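Local coordinates for protein putative dioxygenase (1H-3-hydroxy-4-oxoquinaldine 2,4-dioxygenase) (Mycobacteroides abscessus subsp. abscessus, PDB 6RA3) that cleaves the quinolone ring of the Pseudomonas quorum-sensing signal PQS with dioxygen, giving N-octanoylanthranilate and carbon monoxide, at residues 76-79 with 80-84; 27-30 with 31-35; 107-110 with 111-115. One frame throughout, in Å; residues are numbered along the deposited sequence.

Contact 1 of 3, residues 76-79 with 80-84; sequences ADTI and GLLDA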
loop_
_atom_site.group_PDB
_atom_site.type_symbol
_atom_site.label_atom_id
_atom_site.label_comp_id
_atom_site.label_asym_id
_atom_site.label_seq_id
_atom_site.Cartn_x
_atom_site.Cartn_y
_atom_site.Cartn_z
ATOM N N ALA A 76 8.400 -24.041 -2.717
ATOM C CA ALA A 76 9.774 -23.595 -2.590
ATOM C C ALA A 76 9.818 -22.128 -2.187
ATOM O O ALA A 76 10.710 -21.726 -1.441
ATOM C CB ALA A 76 10.539 -23.810 -3.900
ATOM N N ASP A 77 8.870 -21.317 -2.695
ATOM C CA ASP A 77 8.846 -19.878 -2.397
ATOM C C ASP A 77 8.420 -19.626 -0.952
ATOM O O ASP A 77 9.002 -18.782 -0.258
ATOM C CB ASP A 77 7.861 -19.111 -3.294
ATOM C CG ASP A 77 8.218 -19.114 -4.776
ATOM O OD1 ASP A 77 7.305 -18.759 -5.557
ATOM O OD2 ASP A 77 9.360 -19.437 -5.147
ATOM N N THR A 78 7.344 -20.295 -0.518
ATOM C CA THR A 78 6.815 -20.096 0.820
ATOM C C THR A 78 7.828 -20.534 1.854
ATOM O O THR A 78 8.052 -19.834 2.848
ATOM C CB THR A 78 5.506 -20.866 0.976
ATOM O OG1 THR A 78 4.529 -20.349 0.067
ATOM C CG2 THR A 78 4.956 -20.772 2.427
ATOM N N ILE A 79 8.483 -21.674 1.615
ATOM C CA ILE A 79 9.524 -22.144 2.519
ATOM C C ILE A 79 10.704 -21.187 2.525
ATOM O O ILE A 79 11.312 -20.934 3.575
ATOM C CB ILE A 79 9.966 -23.571 2.137
ATOM C CG1 ILE A 79 8.816 -24.559 2.340
ATOM C CG2 ILE A 79 11.209 -23.972 2.943
ATOM C CD1 ILE A 79 9.103 -25.964 1.843
ATOM N N GLY A 80 11.090 -20.681 1.358
ATOM C CA GLY A 80 12.229 -19.779 1.318
ATOM C C GLY A 80 11.946 -18.494 2.073
ATOM O O GLY A 80 12.832 -17.939 2.734
ATOM N N LEU A 81 10.704 -18.013 1.987
ATOM C CA LEU A 81 10.298 -16.819 2.725
ATOM C C LEU A 81 10.361 -17.062 4.231
ATOM O O LEU A 81 10.852 -16.218 4.985
ATOM C CB LEU A 81 8.883 -16.414 2.325
ATOM C CG LEU A 81 8.402 -15.086 2.908
ATOM C CD1 LEU A 81 9.039 -13.927 2.138
ATOM C CD2 LEU A 81 6.919 -15.007 2.877
ATOM N N LEU A 82 9.880 -18.215 4.686
ATOM C CA LEU A 82 9.843 -18.480 6.127
ATOM C C LEU A 82 11.253 -18.606 6.724
ATOM O O LEU A 82 11.519 -18.085 7.824
ATOM C CB LEU A 82 8.993 -19.722 6.379
ATOM C CG LEU A 82 7.547 -19.506 5.937
ATOM C CD1 LEU A 82 6.670 -20.802 5.897
ATOM C CD2 LEU A 82 6.814 -18.483 6.809
ATOM N N ASP A 83 12.166 -19.283 6.020
ATOM C CA ASP A 83 13.572 -19.300 6.409
ATOM C C ASP A 83 14.147 -17.890 6.494
ATOM O O ASP A 83 14.910 -17.587 7.410
ATOM C CB ASP A 83 14.383 -20.130 5.420
ATOM C CG ASP A 83 14.026 -21.621 5.452
ATOM O OD1 ASP A 83 13.217 -22.042 6.312
ATOM O OD2 ASP A 83 14.547 -22.364 4.588
ATOM N N ALA A 84 13.802 -17.017 5.536
ATOM C CA ALA A 84 14.295 -15.646 5.571
ATOM C C ALA A 84 13.712 -14.878 6.758
ATOM O O ALA A 84 14.398 -14.041 7.360
ATOM C CB ALA A 84 13.971 -14.930 4.256
#

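Contact 2 of 3, residues 27-30 with 31-35; sequences TLSG and WAHDL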
loop_
_atom_site.group_PDB
_atom_site.type_symbol
_atom_site.label_atom_id
_atom_site.label_comp_id
_atom_site.label_asym_id
_atom_site.label_seq_id
_atom_site.Cartn_x
_atom_site.Cartn_y
_atom_site.Cartn_z
ATOM N N THR A 27 -0.709 -18.273 6.352
ATOM C CA THR A 27 -1.873 -18.308 5.506
ATOM C C THR A 27 -1.430 -18.389 4.051
ATOM O O THR A 27 -0.445 -17.760 3.638
ATOM C CB THR A 27 -2.786 -17.102 5.713
ATOM O OG1 THR A 27 -2.267 -15.940 5.050
ATOM C CG2 THR A 27 -2.979 -16.826 7.194
ATOM N N LEU A 28 -2.143 -19.216 3.302
ATOM C CA LEU A 28 -1.849 -19.502 1.902
ATOM C C LEU A 28 -3.186 -19.471 1.202
ATOM O O LEU A 28 -4.114 -20.175 1.615
ATOM C CB LEU A 28 -1.171 -20.857 1.729
ATOM C CG LEU A 28 0.164 -21.027 2.443
ATOM C CD1 LEU A 28 0.558 -22.491 2.471
ATOM C CD2 LEU A 28 1.264 -20.188 1.814
ATOM N N SER A 29 -3.295 -18.625 0.179
ATOM C CA SER A 29 -4.555 -18.409 -0.495
ATOM C C SER A 29 -4.666 -19.386 -1.672
ATOM O O SER A 29 -3.757 -20.172 -1.946
ATOM C CB SER A 29 -4.675 -16.948 -0.940
ATOM O OG SER A 29 -4.610 -16.052 0.166
ATOM N N GLY A 30 -5.815 -19.372 -2.332
ATOM C CA GLY A 30 -6.029 -20.142 -3.541
ATOM C C GLY A 30 -5.454 -19.428 -4.754
ATOM O O GLY A 30 -4.703 -18.458 -4.639
ATOM N N TRP A 31 -5.817 -19.917 -5.943
ATOM C CA TRP A 31 -5.303 -19.324 -7.170
ATOM C C TRP A 31 -6.069 -18.050 -7.445
ATOM O O TRP A 31 -7.272 -17.991 -7.240
ATOM C CB TRP A 31 -5.426 -20.278 -8.368
ATOM C CG TRP A 31 -4.407 -21.309 -8.386
ATOM C CD1 TRP A 31 -4.487 -22.512 -7.784
ATOM C CD2 TRP A 31 -3.102 -21.252 -9.006
ATOM N NE1 TRP A 31 -3.336 -23.210 -7.985
ATOM C CE2 TRP A 31 -2.472 -22.462 -8.737
ATOM C CE3 TRP A 31 -2.428 -20.301 -9.771
ATOM C CZ2 TRP A 31 -1.204 -22.766 -9.211
ATOM C CZ3 TRP A 31 -1.163 -20.589 -10.214
ATOM C CH2 TRP A 31 -0.564 -21.815 -9.945
ATOM N N ALA A 32 -5.355 -17.014 -7.892
ATOM C CA ALA A 32 -5.948 -15.774 -8.379
ATOM C C ALA A 32 -6.462 -14.872 -7.278
ATOM O O ALA A 32 -7.354 -14.064 -7.515
ATOM C CB ALA A 32 -7.104 -16.013 -9.367
ATOM N N HIS A 33 -5.936 -14.976 -6.067
ATOM C CA HIS A 33 -6.273 -13.983 -5.069
ATOM C C HIS A 33 -5.153 -13.996 -4.053
ATOM O O HIS A 33 -4.235 -14.823 -4.119
ATOM C CB HIS A 33 -7.684 -14.197 -4.466
ATOM C CG HIS A 33 -7.859 -15.466 -3.696
ATOM N ND1 HIS A 33 -8.992 -15.718 -2.958
ATOM C CD2 HIS A 33 -7.071 -16.558 -3.557
ATOM C CE1 HIS A 33 -8.890 -16.902 -2.382
ATOM N NE2 HIS A 33 -7.739 -17.439 -2.738
ATOM N N ASP A 34 -5.192 -13.014 -3.158
ATOM C CA ASP A 34 -4.013 -12.742 -2.348
ATOM C C ASP A 34 -4.330 -12.797 -0.854
ATOM O O ASP A 34 -5.347 -13.360 -0.443
ATOM C CB ASP A 34 -3.424 -11.386 -2.750
ATOM C CG ASP A 34 -4.376 -10.231 -2.515
ATOM O OD1 ASP A 34 -5.485 -10.449 -1.973
ATOM O OD2 ASP A 34 -4.016 -9.085 -2.886
ATOM N N LEU A 35 -3.482 -12.179 -0.043
ATOM C CA LEU A 35 -3.587 -12.341 1.394
ATOM C C LEU A 35 -4.850 -11.701 1.958
ATOM O O LEU A 35 -5.254 -12.049 3.078
ATOM C CB LEU A 35 -2.288 -11.835 2.022
ATOM C CG LEU A 35 -1.729 -10.477 1.620
ATOM C CD1 LEU A 35 -2.777 -9.396 1.871
ATOM C CD2 LEU A 35 -0.427 -10.202 2.385
#

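Contact 3 of 3, residues 107-110 with 111-115; sequences DRLG and AQRVP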
loop_
_atom_site.group_PDB
_atom_site.type_symbol
_atom_site.label_atom_id
_atom_site.label_comp_id
_atom_site.label_asym_id
_atom_site.label_seq_id
_atom_site.Cartn_x
_atom_site.Cartn_y
_atom_site.Cartn_z
ATOM N N ASP A 107 5.461 -32.051 3.464
ATOM C CA ASP A 107 6.274 -33.214 3.125
ATOM C C ASP A 107 7.751 -32.860 3.079
ATOM O O ASP A 107 8.608 -33.679 3.440
ATOM C CB ASP A 107 5.829 -33.783 1.781
ATOM C CG ASP A 107 6.465 -35.127 1.476
ATOM O OD1 ASP A 107 6.904 -35.811 2.428
ATOM O OD2 ASP A 107 6.534 -35.484 0.275
ATOM N N ARG A 108 8.079 -31.645 2.635
ATOM C CA ARG A 108 9.487 -31.308 2.478
ATOM C C ARG A 108 10.182 -31.081 3.811
ATOM O O ARG A 108 11.384 -31.345 3.931
ATOM C CB ARG A 108 9.621 -30.070 1.597
ATOM C CG ARG A 108 9.192 -30.301 0.163
ATOM C CD ARG A 108 9.456 -29.085 -0.691
ATOM N NE ARG A 108 9.061 -29.350 -2.072
ATOM C CZ ARG A 108 9.452 -28.627 -3.110
ATOM N NH1 ARG A 108 10.244 -27.589 -2.916
ATOM N NH2 ARG A 108 9.044 -28.944 -4.330
ATOM N N LEU A 109 9.472 -30.562 4.804
ATOM C CA LEU A 109 10.122 -30.063 6.013
ATOM C C LEU A 109 9.990 -30.992 7.212
ATOM O O LEU A 109 10.790 -30.883 8.154
ATOM C CB LEU A 109 9.543 -28.698 6.392
ATOM C CG LEU A 109 9.766 -27.590 5.372
ATOM C CD1 LEU A 109 8.980 -26.354 5.779
ATOM C CD2 LEU A 109 11.237 -27.294 5.206
ATOM N N GLY A 110 8.992 -31.867 7.206
ATOM C CA GLY A 110 8.794 -32.819 8.273
ATOM C C GLY A 110 7.834 -32.283 9.311
ATOM O O GLY A 110 7.459 -31.104 9.318
ATOM N N ALA A 111 7.443 -33.188 10.218
ATOM C CA ALA A 111 6.373 -32.939 11.177
ATOM C C ALA A 111 6.831 -32.168 12.409
ATOM O O ALA A 111 5.976 -31.692 13.164
ATOM C CB ALA A 111 5.745 -34.266 11.614
ATOM N N GLN A 112 8.146 -32.037 12.633
ATOM C CA GLN A 112 8.643 -31.193 13.721
ATOM C C GLN A 112 8.633 -29.721 13.313
ATOM O O GLN A 112 8.179 -28.863 14.081
ATOM C CB GLN A 112 10.055 -31.629 14.135
ATOM C CG GLN A 112 10.160 -33.049 14.777
ATOM C CD GLN A 112 10.173 -34.210 13.755
ATOM O OE1 GLN A 112 10.876 -34.160 12.737
ATOM N NE2 GLN A 112 9.393 -35.260 14.036
ATOM N N ARG A 113 9.095 -29.424 12.090
ATOM C CA ARG A 113 9.028 -28.060 11.569
ATOM C C ARG A 113 7.598 -27.678 11.204
ATOM O O ARG A 113 7.178 -26.543 11.446
ATOM C CB ARG A 113 9.955 -27.913 10.362
ATOM C CG ARG A 113 9.850 -26.564 9.605
ATOM C CD ARG A 113 10.766 -25.512 10.222
ATOM N NE ARG A 113 10.730 -24.225 9.520
ATOM C CZ ARG A 113 11.554 -23.859 8.536
ATOM N NH1 ARG A 113 12.506 -24.675 8.084
ATOM N NH2 ARG A 113 11.425 -22.655 8.004
ATOM N N VAL A 114 6.831 -28.603 10.636
ATOM C CA VAL A 114 5.432 -28.350 10.293
ATOM C C VAL A 114 4.569 -29.393 10.993
ATOM O O VAL A 114 4.285 -30.463 10.419
ATOM C CB VAL A 114 5.210 -28.363 8.770
ATOM C CG1 VAL A 114 3.713 -28.344 8.410
ATOM C CG2 VAL A 114 5.909 -27.163 8.154
ATOM N N PRO A 115 4.129 -29.117 12.228
ATOM C CA PRO A 115 3.368 -30.109 13.002
ATOM C C PRO A 115 1.907 -30.191 12.636
ATOM O O PRO A 115 1.225 -31.115 13.087
ATOM C CB PRO A 115 3.516 -29.597 14.436
ATOM C CG PRO A 115 3.508 -28.110 14.242
ATOM C CD PRO A 115 4.346 -27.883 13.007
HETATM O O HOH W 1 10.657 -31.473 10.899
#

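Contact 1 of 3, residues 76-79 with 80-84
Leu82 folds its branched end back along Thr78, one helical turn earlier, and the two side chains run side by side in the same direction. Leu82 CD1 comes to 3.9 Å from Thr78 CG2, while Leu82 CG sits only 3.1 Å from Thr78 O. The torsion explains this: Leu82 CG stands opposite its own carbonyl carbon (chi1 -63°), which turns the branch toward the preceding turn. Thr78 OG1 is hydrogen-bonded to Met74 O, and the methyl CG2, on the other branch, meets the leucine. Ile79 and Asp83 repeat the pattern one residue further along the helix, with Ile79 CG2 4.1 Å from Asp83 OD2; the carboxylate's stronger partner is Arg113, a salt bridge through OD1.

Beneath these pairs runs the backbone ladder. Asp83 N donates to Ile79 O at 3.1 Å with a nearly straight N-H...O angle of 177°, whereas the bond from Gly80 N to Ala76 O, 3.0 Å, is more bent at 147°. Leu81 turns to the other side, onto Ile12 and Phe14 of strand 10-17, and Asp77 OD2 forms a salt bridge with Arg57. Such i to i+4 spacing is that of a regular alpha-helix, here helix 71-84 packed on the sheet of an alpha/beta-hydrolase fold.

Contact 2 of 3, residues 27-30 with 31-35
The imidazole of His33 meets Gly30 at its edge: Gly30 N lies 7° out of the ring plane and donates to His33 NE2 at 2.8 Å. The N-H...N angle of 135° makes this bond noticeably bent. Ser29 CB approaches the same ring obliquely, 3.6 Å from His33 CD2, and the rings of His95 and His167 meet it at steep angles. At the far nitrogen, His33 ND1 is hydrogen-bonded to His167 NE2, so both ring nitrogens have partners and the rotation of the ring is fixed. Its reach back to Gly30 follows from the first torsion, which sets CG between the backbone N and the carbonyl carbon.

The chain bends here through a type II beta turn from Gly30 to His33, just beyond strand 24-28, after Ser29. In the alpha/beta-hydrolase fold the loop at this strand end borders the active site, and the geometry agrees: the side chain of His33 is about 7 Å from that of His246, the probable proton donor/acceptor, and that of Trp31 about 4 Å from His97, which probably binds the substrate. The indole of Trp31 points away from the 27-30 segment, lying nearly parallel to the ring of Phe69 and reaching Val186 of helix 177-194.

A second bond closes the loop further along. Ser29 OG donates to Asp34 O at 2.9 Å, coming from well above the carbonyl plane, with a C=O...O angle of 107°. Opposite its own carbonyl carbon, the hydroxyl points across the bend, so this buried serine spans from the strand end to the residue beyond the turn. Asp34 OD1 turns instead to Arg36 N.

Contact 3 of 3, residues 107-110 with 111-115
Water 1 is gripped by three groups: it donates to Leu109 O at 2.8 Å and accepts from Arg113 N at 2.8 Å. A longer bond, 3.3 Å, goes from the water to Gln112 OE1. It thus bridges the last helical residue of helix 99-109 and the bend that follows, where the alpha/beta-hydrolase fold leads from a helix into strand 116-120. Gly110 makes the exit. It is the first residue to leave helical angles, and its positive phi of 94° swings the chain out of the helix. In a continuing helix Leu109 O would accept from Arg113 N; here water 1 stands between them, bonded to both.

The direct backbone bond across the bend runs from Val114 N to Gly110 O, 2.9 Å long with an N-H...O angle of 153°. It spans four residues, as in a helical turn, and residues 111-113 accordingly have helical backbone angles, although they lack the regular series of bonds. Ala111 N, at the start of this turn, is bonded to Glu206 OE2.

The side chains of Leu109 and Arg113 pack together across the same bend. They cross at a slant, with Leu109 CB 3.9 Å from Arg113 CG. The arginine chain is kinked at chi2 (87°), and its guanidinium passes Leu109 CD2 obliquely before reaching its main partner, Asp83, through NH2; NE is bonded to Asp88 O. Arg113 CG packs on Leu109 CD1 as well as CB, and NH1 lies near CD2. Phe90 of strand 90-95 touches Leu109, Arg113 and Val114 alike. The apolar pairing finishes at the methyls, Leu109 CD1 standing 4.0 Å from Val114 CG2.

From the N terminus, contact 2 comes first, closing the sharp loop that leaves strand 24-28; contact 1 follows within helix 71-84, and contact 3 closes the bend from helix 99-109 toward strand 116-120. The three follow in series, none nested in or crossing another. Contacts 1 and 2, with centres 16 Å apart, touch where Thr78 OG1 packs on Leu28 CD2, joining helix to strand. Contacts 1 and 3 are bound more firmly, by the salt bridge between Asp83 and Arg113 and by Ile79 packing on Leu109, which joins the two helices. Contacts 2 and 3 do not touch, their nearest atoms being about 9 Å apart.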